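Fructosamine deglycase FrlB (Bacillus subtilis, PDB 3EUA) catalyses the conversion of a range of fructosamine 6-phosphates to glucose 6-phosphate and a free amino acid. Local coordinates at residues Ile196-Ser201 against Ser224-Ala229; Gly202-Val207 against Gly251-Arg256; Leu276-Tyr281 against Leu297-Val302. All blocks are in the same frame, centred on the assembly; numbering follows the deposited sequence.

Contact 1 (Ile196-Ser201 against Ser224-Ala229); sequences IYTMAS and SHAIHA
Strands 197-200 and 226-228 are the two arms of a parallel beta-alpha-beta unit, and Thr198, Met199 and Ala200 pair with Ala226, Ile227 and His228 in the parallel sheet of the second SIS domain. Thr198 is gripped through both backbone groups: its N donates to His225 O at 3.1 Å, and its O accepts from Ile227 N at 2.8 Å. The ladder slackens in the next rung, a weak bond from Ala200 N to Ile227 O, then tightens again where Ala229 N reaches Ala200 O at 2.9 Å. Before the paired strands, Ser224 OG, anti to its own backbone N (chi1 -165°), bonds to Ile196 O; the modelled 2.4 Å is shorter than a normal hydrogen bond, and the exact length is doubtful. On the face carrying Thr198, the OG1 of this residue lies 3.2 Å from Ala226 CB; its hydroxyl bonds to Ser212 of helix 205-220, the crossover helix packed on this face. On the side of Ile227, the Tyr197 ring lies obliquely against His225 CB, with CE1 3.7 Å away, and Tyr197 CD1 meets Ile227 CG1 at 4.0 Å. Ile227 CD1 in turn sits over the centre of the His225 ring, 3.4 Å above its plane. Tyr197 OH bonds to His223 of the second subunit, and the His225 ring stacks on His225 of that subunit. Neighbouring parallel strands joined through a helix are the repeating element of the alpha/beta sandwich of SIS domains, here with the outermost strand of this chain at a subunit interface.

Contact 2 (Gly202-Val207 against Gly251-Arg256); sequences GANYGV and GLDETR
Ala203 N donates to Asp253 OD2 at 2.6 Å, nearly along the C-O axis of that oxygen and with an N-H...O angle of 161°, and this is the one hydrogen bond between 202-207 and 251-256. The same oxygen lies 3.1 Å from Ala203 CB. Beside this bond Thr255 covers Gly202: its CG2 comes to 3.7 Å of Gly202 CA, while OG1 lies near Gly202 N at an angle too poor for bonding. That N instead donates to Glu63 of the second subunit. Glycine suits position 202, since its phi is positive and a CB there would run into Thr255 OG1 and Asp253 OD2. Asn204 brings the end of its side chain against Gly251 CA and toward the carboxylate of Asp253, tip to tip.

The carboxylate is itself held by Thr255. Asp253 OD1 takes two bonds from this residue: the hydroxyl OG1 at 2.6 Å on the syn lone pair, and the backbone N at 2.8 Å on the anti side, out of the carboxylate plane. The bond from Thr255 N caps the turn leading into helix 256-269. Thr255 OG1 also bonds to Ser201 OG. Farther back, Arg256 NH1 donates to Gly251 O at 2.8 Å with the acceptor almost in the guanidinium plane, tying the ends of 251-256 together, and Tyr45 of helix 41-50 packs on Ala203, Asp253 and Thr255.

One carboxylate thus divides its work, OD1 holding its own turn and OD2 the loop before helix 205-220. Three donors gathered on this buried group would be expected to stabilise its negative charge.

Contact 3 (Leu276-Tyr281 against Leu297-Val302); sequences LDAASY and LVLNRV
Leu276, near the end of strand 273-277, lays CB 3.7 Å from Leu299 CD2, and its own CD2 lies 3.6 Å from Val302 CG1, Leu276 and Val302 sliding past each other in opposite directions. Leu276 O is also touched by Leu299 CD2. Asp277 turns away from helix 288-313 and shapes the chain that follows: OD1 accepts from Ala279 N at 2.8 Å in an Asx turn and also forms a salt bridge with Arg256, while the backbone O takes both Ser280 N and Ser280 OG. Ala278 begins the short 3-10 turn and meets Leu299 CD1 more loosely, its CB 4.2 Å away. Tyr281 then swings back to the helix with CG anti to its carbonyl carbon (chi1 -50°). Ring atom CD2 lies 3.7 Å from Val298 CG1, whereas Leu299 CD2 sits at the ring edge, near its plane, 4.0 Å from CE2. The ring end meets Val302 tip to tip, and OH bonds to Glu179 of helix 158-190. Asp277 O lies over the centre of one ring face. Cohesion between 276-281 and 297-302 is therefore apolar, while Asp277 and Ser280 bond within the turn and Tyr281 OH reaches Glu179.

In the fold
All three contacts are buried and lie within the second SIS region, but their chemistry follows their place. Contacts 1 and 3 reach the two edges of one four-stranded parallel sheet, with centres about 16 Å apart: the first is a backbone ladder beside the second subunit, the third an apolar seam of strand end, turn and helix that no other chain of the assembly touches. Contact 2 lies between them, where loops leave the inner strands, and relies on a carboxylate. It joins contact 1 through Ser201 with Thr255 and Tyr205 OH with Ala226 O, and contact 3 through a salt bridge from Arg256 to Asp277. Like contact 1, it touches the second subunit.

Contact 1 (Ile196-Ser201 against Ser224-Ala229)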
loop_
_atom_site.group_PDB
_atom_site.type_symbol
_atom_site.label_atom_id
_atom_site.label_comp_id
_atom_site.label_asym_id
_atom_site.label_seq_id
_atom_site.Cartn_x
_atom_site.Cartn_y
_atom_site.Cartn_z
ATOM N N ILE A 196 11.862 -12.516 -8.727
ATOM C CA ILE A 196 11.125 -12.014 -9.877
ATOM C C ILE A 196 10.242 -10.889 -9.383
ATOM O O ILE A 196 9.386 -11.102 -8.513
ATOM C CB ILE A 196 10.222 -13.059 -10.546
ATOM C CG1 ILE A 196 11.015 -14.290 -11.010
ATOM C CG2 ILE A 196 9.452 -12.383 -11.729
ATOM C CD1 ILE A 196 10.127 -15.508 -11.460
ATOM N N TYR A 197 10.481 -9.689 -9.897
ATOM C CA TYR A 197 9.672 -8.521 -9.536
ATOM C C TYR A 197 8.414 -8.461 -10.357
ATOM O O TYR A 197 8.338 -9.032 -11.442
ATOM C CB TYR A 197 10.471 -7.237 -9.788
ATOM C CG TYR A 197 11.564 -6.972 -8.799
ATOM C CD1 TYR A 197 11.294 -6.242 -7.652
ATOM C CD2 TYR A 197 12.858 -7.440 -8.983
ATOM C CE1 TYR A 197 12.286 -5.980 -6.701
ATOM C CE2 TYR A 197 13.864 -7.177 -8.041
ATOM C CZ TYR A 197 13.570 -6.436 -6.905
ATOM O OH TYR A 197 14.535 -6.160 -5.950
ATOM N N THR A 198 7.386 -7.808 -9.816
ATOM C CA THR A 198 6.188 -7.532 -10.557
ATOM C C THR A 198 6.040 -6.010 -10.496
ATOM O O THR A 198 6.671 -5.327 -9.639
ATOM C CB THR A 198 4.919 -8.210 -10.010
ATOM O OG1 THR A 198 4.623 -7.711 -8.693
ATOM C CG2 THR A 198 5.061 -9.742 -10.017
HETATM N N MSE A 199 5.267 -5.469 -11.418
HETATM C CA MSE A 199 5.039 -4.028 -11.475
HETATM C C MSE A 199 3.750 -3.643 -12.205
HETATM O O MSE A 199 3.426 -4.195 -13.218
HETATM C CB MSE A 199 6.249 -3.354 -12.115
HETATM C CG MSE A 199 6.102 -1.897 -12.317
HETATM SE SE MSE A 199 7.777 -0.937 -12.476
HETATM C CE MSE A 199 6.880 0.275 -13.286
ATOM N N ALA A 200 3.020 -2.694 -11.646
ATOM C CA ALA A 200 1.761 -2.194 -12.216
ATOM C C ALA A 200 1.327 -0.948 -11.418
ATOM O O ALA A 200 2.009 -0.559 -10.453
ATOM C CB ALA A 200 0.673 -3.256 -12.192
ATOM N N SER A 201 0.244 -0.303 -11.854
ATOM C CA SER A 201 -0.307 0.880 -11.184
ATOM C C SER A 201 -1.832 0.862 -11.210
ATOM O O SER A 201 -2.460 -0.086 -11.693
ATOM C CB SER A 201 0.214 2.173 -11.834
ATOM O OG SER A 201 -0.239 2.291 -13.170
ATOM N N SER A 224 9.947 -11.993 -4.280
ATOM C CA SER A 224 9.296 -11.022 -5.173
ATOM C C SER A 224 9.035 -9.712 -4.411
ATOM O O SER A 224 9.396 -9.560 -3.228
ATOM C CB SER A 224 8.026 -11.600 -5.816
ATOM O OG SER A 224 7.566 -10.829 -6.931
ATOM N N HIS A 225 8.457 -8.767 -5.129
ATOM C CA HIS A 225 8.129 -7.421 -4.636
ATOM C C HIS A 225 7.315 -6.832 -5.731
ATOM O O HIS A 225 7.742 -6.884 -6.880
ATOM C CB HIS A 225 9.395 -6.578 -4.550
ATOM C CG HIS A 225 9.215 -5.222 -3.935
ATOM N ND1 HIS A 225 10.297 -4.441 -3.577
ATOM C CD2 HIS A 225 8.114 -4.556 -3.504
ATOM C CE1 HIS A 225 9.856 -3.313 -3.033
ATOM N NE2 HIS A 225 8.534 -3.359 -2.976
ATOM N N ALA A 226 6.160 -6.275 -5.416
ATOM C CA ALA A 226 5.323 -5.629 -6.416
ATOM C C ALA A 226 5.620 -4.142 -6.359
ATOM O O ALA A 226 5.207 -3.460 -5.452
ATOM C CB ALA A 226 3.830 -5.872 -6.185
ATOM N N ILE A 227 6.296 -3.651 -7.375
ATOM C CA ILE A 227 6.644 -2.235 -7.446
ATOM C C ILE A 227 5.506 -1.425 -8.064
ATOM O O ILE A 227 5.011 -1.767 -9.095
ATOM C CB ILE A 227 7.919 -1.987 -8.327
ATOM C CG1 ILE A 227 9.066 -2.918 -7.913
ATOM C CG2 ILE A 227 8.347 -0.496 -8.271
ATOM C CD1 ILE A 227 9.393 -2.827 -6.492
ATOM N N HIS A 228 5.117 -0.330 -7.449
ATOM C CA HIS A 228 4.122 0.528 -8.057
ATOM C C HIS A 228 4.834 1.279 -9.213
ATOM O O HIS A 228 5.948 1.822 -9.059
ATOM C CB HIS A 228 3.480 1.463 -7.035
ATOM C CG HIS A 228 2.512 2.427 -7.643
ATOM N ND1 HIS A 228 2.917 3.600 -8.244
ATOM C CD2 HIS A 228 1.168 2.380 -7.778
ATOM C CE1 HIS A 228 1.860 4.236 -8.710
ATOM N NE2 HIS A 228 0.790 3.499 -8.473
ATOM N N ALA A 229 4.225 1.260 -10.390
ATOM C CA ALA A 229 4.835 1.862 -11.601
ATOM C C ALA A 229 5.236 3.327 -11.490
ATOM O O ALA A 229 6.178 3.755 -12.164
ATOM C CB ALA A 229 3.959 1.663 -12.797
#

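Contact 2 (Gly202-Val207 against Gly251-Arg256)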
loop_
_atom_site.group_PDB
_atom_site.type_symbol
_atom_site.label_atom_id
_atom_site.label_comp_id
_atom_site.label_asym_id
_atom_site.label_seq_id
_atom_site.Cartn_x
_atom_site.Cartn_y
_atom_site.Cartn_z
ATOM N N GLY A 202 -2.434 1.862 -10.591
ATOM C CA GLY A 202 -3.890 1.983 -10.595
ATOM C C GLY A 202 -4.649 0.755 -10.148
ATOM O O GLY A 202 -4.310 0.146 -9.149
ATOM N N ALA A 203 -5.650 0.362 -10.928
ATOM C CA ALA A 203 -6.513 -0.771 -10.627
ATOM C C ALA A 203 -5.841 -2.120 -10.799
ATOM O O ALA A 203 -6.420 -3.124 -10.418
ATOM C CB ALA A 203 -7.763 -0.707 -11.478
ATOM N N ASN A 204 -4.632 -2.136 -11.380
ATOM C CA ASN A 204 -3.888 -3.366 -11.636
ATOM C C ASN A 204 -2.864 -3.690 -10.551
ATOM O O ASN A 204 -2.275 -4.784 -10.559
ATOM C CB ASN A 204 -3.126 -3.195 -12.977
ATOM C CG ASN A 204 -3.981 -2.542 -14.037
ATOM O OD1 ASN A 204 -3.742 -1.400 -14.440
ATOM N ND2 ASN A 204 -5.047 -3.207 -14.400
ATOM N N TYR A 205 -2.613 -2.753 -9.625
ATOM C CA TYR A 205 -1.575 -2.945 -8.614
ATOM C C TYR A 205 -1.830 -4.157 -7.735
ATOM O O TYR A 205 -0.901 -4.901 -7.458
ATOM C CB TYR A 205 -1.320 -1.677 -7.769
ATOM C CG TYR A 205 -0.210 -1.944 -6.743
ATOM C CD1 TYR A 205 1.115 -2.018 -7.150
ATOM C CD2 TYR A 205 -0.497 -2.210 -5.408
ATOM C CE1 TYR A 205 2.123 -2.303 -6.277
ATOM C CE2 TYR A 205 0.535 -2.488 -4.496
ATOM C CZ TYR A 205 1.836 -2.542 -4.950
ATOM O OH TYR A 205 2.857 -2.847 -4.088
ATOM N N GLY A 206 -3.070 -4.411 -7.330
ATOM C CA GLY A 206 -3.365 -5.594 -6.487
ATOM C C GLY A 206 -3.075 -6.919 -7.191
ATOM O O GLY A 206 -2.703 -7.885 -6.524
ATOM N N VAL A 207 -3.187 -6.949 -8.530
ATOM C CA VAL A 207 -2.876 -8.147 -9.335
ATOM C C VAL A 207 -1.387 -8.475 -9.229
ATOM O O VAL A 207 -1.015 -9.646 -9.048
ATOM C CB VAL A 207 -3.326 -7.983 -10.838
ATOM C CG1 VAL A 207 -2.947 -9.169 -11.685
ATOM C CG2 VAL A 207 -4.805 -7.749 -10.881
ATOM N N GLY A 251 -2.466 -2.014 -17.940
ATOM C CA GLY A 251 -3.916 -2.104 -17.922
ATOM C C GLY A 251 -4.554 -1.124 -18.869
ATOM O O GLY A 251 -3.899 -0.599 -19.770
ATOM N N LEU A 252 -5.828 -0.879 -18.643
ATOM C CA LEU A 252 -6.614 0.018 -19.495
ATOM C C LEU A 252 -7.242 1.172 -18.691
ATOM O O LEU A 252 -8.176 1.870 -19.157
ATOM C CB LEU A 252 -7.726 -0.782 -20.197
ATOM C CG LEU A 252 -7.304 -1.919 -21.140
ATOM C CD1 LEU A 252 -8.495 -2.730 -21.597
ATOM C CD2 LEU A 252 -6.514 -1.380 -22.347
ATOM N N ASP A 253 -6.755 1.374 -17.480
ATOM C CA ASP A 253 -7.290 2.453 -16.653
ATOM C C ASP A 253 -6.514 3.752 -16.928
ATOM O O ASP A 253 -5.600 3.816 -17.777
ATOM C CB ASP A 253 -7.427 2.075 -15.133
ATOM C CG ASP A 253 -6.089 1.928 -14.365
ATOM O OD1 ASP A 253 -5.051 2.535 -14.739
ATOM O OD2 ASP A 253 -6.089 1.195 -13.335
ATOM N N GLU A 254 -6.908 4.787 -16.207
ATOM C CA GLU A 254 -6.328 6.092 -16.351
ATOM C C GLU A 254 -4.840 6.160 -16.041
ATOM O O GLU A 254 -4.199 7.093 -16.470
ATOM C CB GLU A 254 -7.055 7.104 -15.438
ATOM C CG GLU A 254 -8.523 7.434 -15.736
ATOM C CD GLU A 254 -9.528 6.340 -15.400
ATOM O OE1 GLU A 254 -9.122 5.270 -14.899
ATOM O OE2 GLU A 254 -10.739 6.566 -15.640
ATOM N N THR A 255 -4.307 5.184 -15.298
ATOM C CA THR A 255 -2.915 5.163 -14.891
ATOM C C THR A 255 -2.005 4.414 -15.846
ATOM O O THR A 255 -0.806 4.345 -15.602
ATOM C CB THR A 255 -2.759 4.582 -13.452
ATOM O OG1 THR A 255 -2.849 3.147 -13.456
ATOM C CG2 THR A 255 -3.805 5.162 -12.511
ATOM N N ARG A 256 -2.538 3.896 -16.947
ATOM C CA ARG A 256 -1.715 3.205 -17.924
ATOM C C ARG A 256 -0.437 4.003 -18.330
ATOM O O ARG A 256 0.620 3.389 -18.532
ATOM C CB ARG A 256 -2.532 2.874 -19.153
ATOM C CG ARG A 256 -1.752 2.145 -20.223
ATOM C CD ARG A 256 -2.584 2.028 -21.438
ATOM N NE ARG A 256 -1.810 1.464 -22.524
ATOM C CZ ARG A 256 -1.604 0.172 -22.717
ATOM N NH1 ARG A 256 -2.139 -0.765 -21.921
ATOM N NH2 ARG A 256 -0.880 -0.186 -23.765
#

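Contact 3 (Leu276-Tyr281 against Leu297-Val302)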
loop_
_atom_site.group_PDB
_atom_site.type_symbol
_atom_site.label_atom_id
_atom_site.label_comp_id
_atom_site.label_asym_id
_atom_site.label_seq_id
_atom_site.Cartn_x
_atom_site.Cartn_y
_atom_site.Cartn_z
ATOM N N LEU A 276 2.667 -8.209 -19.815
ATOM C CA LEU A 276 1.262 -8.565 -20.080
ATOM C C LEU A 276 0.552 -7.265 -20.297
ATOM O O LEU A 276 0.422 -6.454 -19.364
ATOM C CB LEU A 276 0.599 -9.307 -18.907
ATOM C CG LEU A 276 0.964 -10.769 -18.728
ATOM C CD1 LEU A 276 2.391 -10.900 -18.213
ATOM C CD2 LEU A 276 -0.063 -11.372 -17.769
ATOM N N ASP A 277 0.121 -7.036 -21.531
ATOM C CA ASP A 277 -0.549 -5.784 -21.879
ATOM C C ASP A 277 -2.001 -6.070 -22.223
ATOM O O ASP A 277 -2.291 -6.742 -23.222
ATOM C CB ASP A 277 0.176 -5.106 -23.062
ATOM C CG ASP A 277 -0.410 -3.724 -23.440
ATOM O OD1 ASP A 277 -1.491 -3.312 -22.951
ATOM O OD2 ASP A 277 0.229 -3.034 -24.263
ATOM N N ALA A 278 -2.909 -5.556 -21.393
ATOM C CA ALA A 278 -4.341 -5.735 -21.566
ATOM C C ALA A 278 -4.847 -5.196 -22.914
ATOM O O ALA A 278 -5.869 -5.628 -23.431
ATOM C CB ALA A 278 -5.088 -5.056 -20.431
ATOM N N ALA A 279 -4.137 -4.228 -23.460
ATOM C CA ALA A 279 -4.509 -3.681 -24.761
ATOM C C ALA A 279 -4.397 -4.727 -25.869
ATOM O O ALA A 279 -5.041 -4.572 -26.915
ATOM C CB ALA A 279 -3.690 -2.447 -25.061
ATOM N N SER A 280 -3.619 -5.796 -25.645
ATOM C CA SER A 280 -3.464 -6.878 -26.627
ATOM C C SER A 280 -4.624 -7.877 -26.576
ATOM O O SER A 280 -4.688 -8.747 -27.426
ATOM C CB SER A 280 -2.119 -7.582 -26.445
ATOM O OG SER A 280 -2.060 -8.293 -25.224
ATOM N N TYR A 281 -5.520 -7.759 -25.588
ATOM C CA TYR A 281 -6.670 -8.635 -25.462
ATOM C C TYR A 281 -7.880 -7.997 -26.124
ATOM O O TYR A 281 -7.846 -6.821 -26.500
ATOM C CB TYR A 281 -6.934 -8.992 -23.979
ATOM C CG TYR A 281 -5.699 -9.476 -23.246
ATOM C CD1 TYR A 281 -4.779 -10.333 -23.857
ATOM C CD2 TYR A 281 -5.475 -9.126 -21.929
ATOM C CE1 TYR A 281 -3.641 -10.776 -23.189
ATOM C CE2 TYR A 281 -4.326 -9.584 -21.231
ATOM C CZ TYR A 281 -3.423 -10.399 -21.871
ATOM O OH TYR A 281 -2.312 -10.836 -21.204
ATOM N N LEU A 297 -8.931 -8.043 -13.974
ATOM C CA LEU A 297 -9.471 -9.418 -13.858
ATOM C C LEU A 297 -8.889 -10.301 -14.941
ATOM O O LEU A 297 -8.492 -11.447 -14.685
ATOM C CB LEU A 297 -10.979 -9.465 -13.937
ATOM C CG LEU A 297 -11.732 -8.986 -12.713
ATOM C CD1 LEU A 297 -11.279 -7.594 -12.219
ATOM C CD2 LEU A 297 -13.209 -8.976 -13.033
ATOM N N VAL A 298 -8.801 -9.772 -16.137
ATOM C CA VAL A 298 -8.223 -10.523 -17.253
ATOM C C VAL A 298 -6.727 -10.761 -17.051
ATOM O O VAL A 298 -6.234 -11.848 -17.280
ATOM C CB VAL A 298 -8.402 -9.769 -18.575
ATOM C CG1 VAL A 298 -7.924 -10.664 -19.702
ATOM C CG2 VAL A 298 -9.883 -9.411 -18.786
ATOM N N LEU A 299 -6.010 -9.714 -16.635
ATOM C CA LEU A 299 -4.570 -9.809 -16.380
ATOM C C LEU A 299 -4.320 -10.874 -15.302
ATOM O O LEU A 299 -3.434 -11.737 -15.436
ATOM C CB LEU A 299 -3.998 -8.421 -16.016
ATOM C CG LEU A 299 -3.847 -7.360 -17.141
ATOM C CD1 LEU A 299 -3.657 -5.925 -16.608
ATOM C CD2 LEU A 299 -2.663 -7.794 -18.052
ATOM N N ASN A 300 -5.144 -10.850 -14.270
ATOM C CA ASN A 300 -5.045 -11.825 -13.213
ATOM C C ASN A 300 -5.259 -13.264 -13.686
ATOM O O ASN A 300 -4.561 -14.188 -13.224
ATOM C CB ASN A 300 -6.069 -11.541 -12.130
ATOM C CG ASN A 300 -5.908 -12.442 -10.961
ATOM O OD1 ASN A 300 -4.863 -12.434 -10.335
ATOM N ND2 ASN A 300 -6.963 -13.200 -10.611
ATOM N N ARG A 301 -6.248 -13.457 -14.559
ATOM C CA ARG A 301 -6.546 -14.795 -15.080
ATOM C C ARG A 301 -5.398 -15.315 -15.934
ATOM O O ARG A 301 -5.011 -16.468 -15.847
ATOM C CB ARG A 301 -7.827 -14.776 -15.902
ATOM C CG ARG A 301 -8.246 -16.146 -16.490
ATOM C CD ARG A 301 -8.529 -17.192 -15.367
ATOM N NE ARG A 301 -8.652 -18.560 -15.861
ATOM C CZ ARG A 301 -7.637 -19.408 -16.023
ATOM N NH1 ARG A 301 -6.390 -19.070 -15.761
ATOM N NH2 ARG A 301 -7.875 -20.627 -16.460
ATOM N N VAL A 302 -4.841 -14.454 -16.784
ATOM C CA VAL A 302 -3.705 -14.860 -17.632
ATOM C C VAL A 302 -2.507 -15.254 -16.776
ATOM O O VAL A 302 -1.859 -16.282 -17.024
ATOM C CB VAL A 302 -3.319 -13.742 -18.589
ATOM C CG1 VAL A 302 -1.990 -14.038 -19.277
ATOM C CG2 VAL A 302 -4.470 -13.518 -19.606
#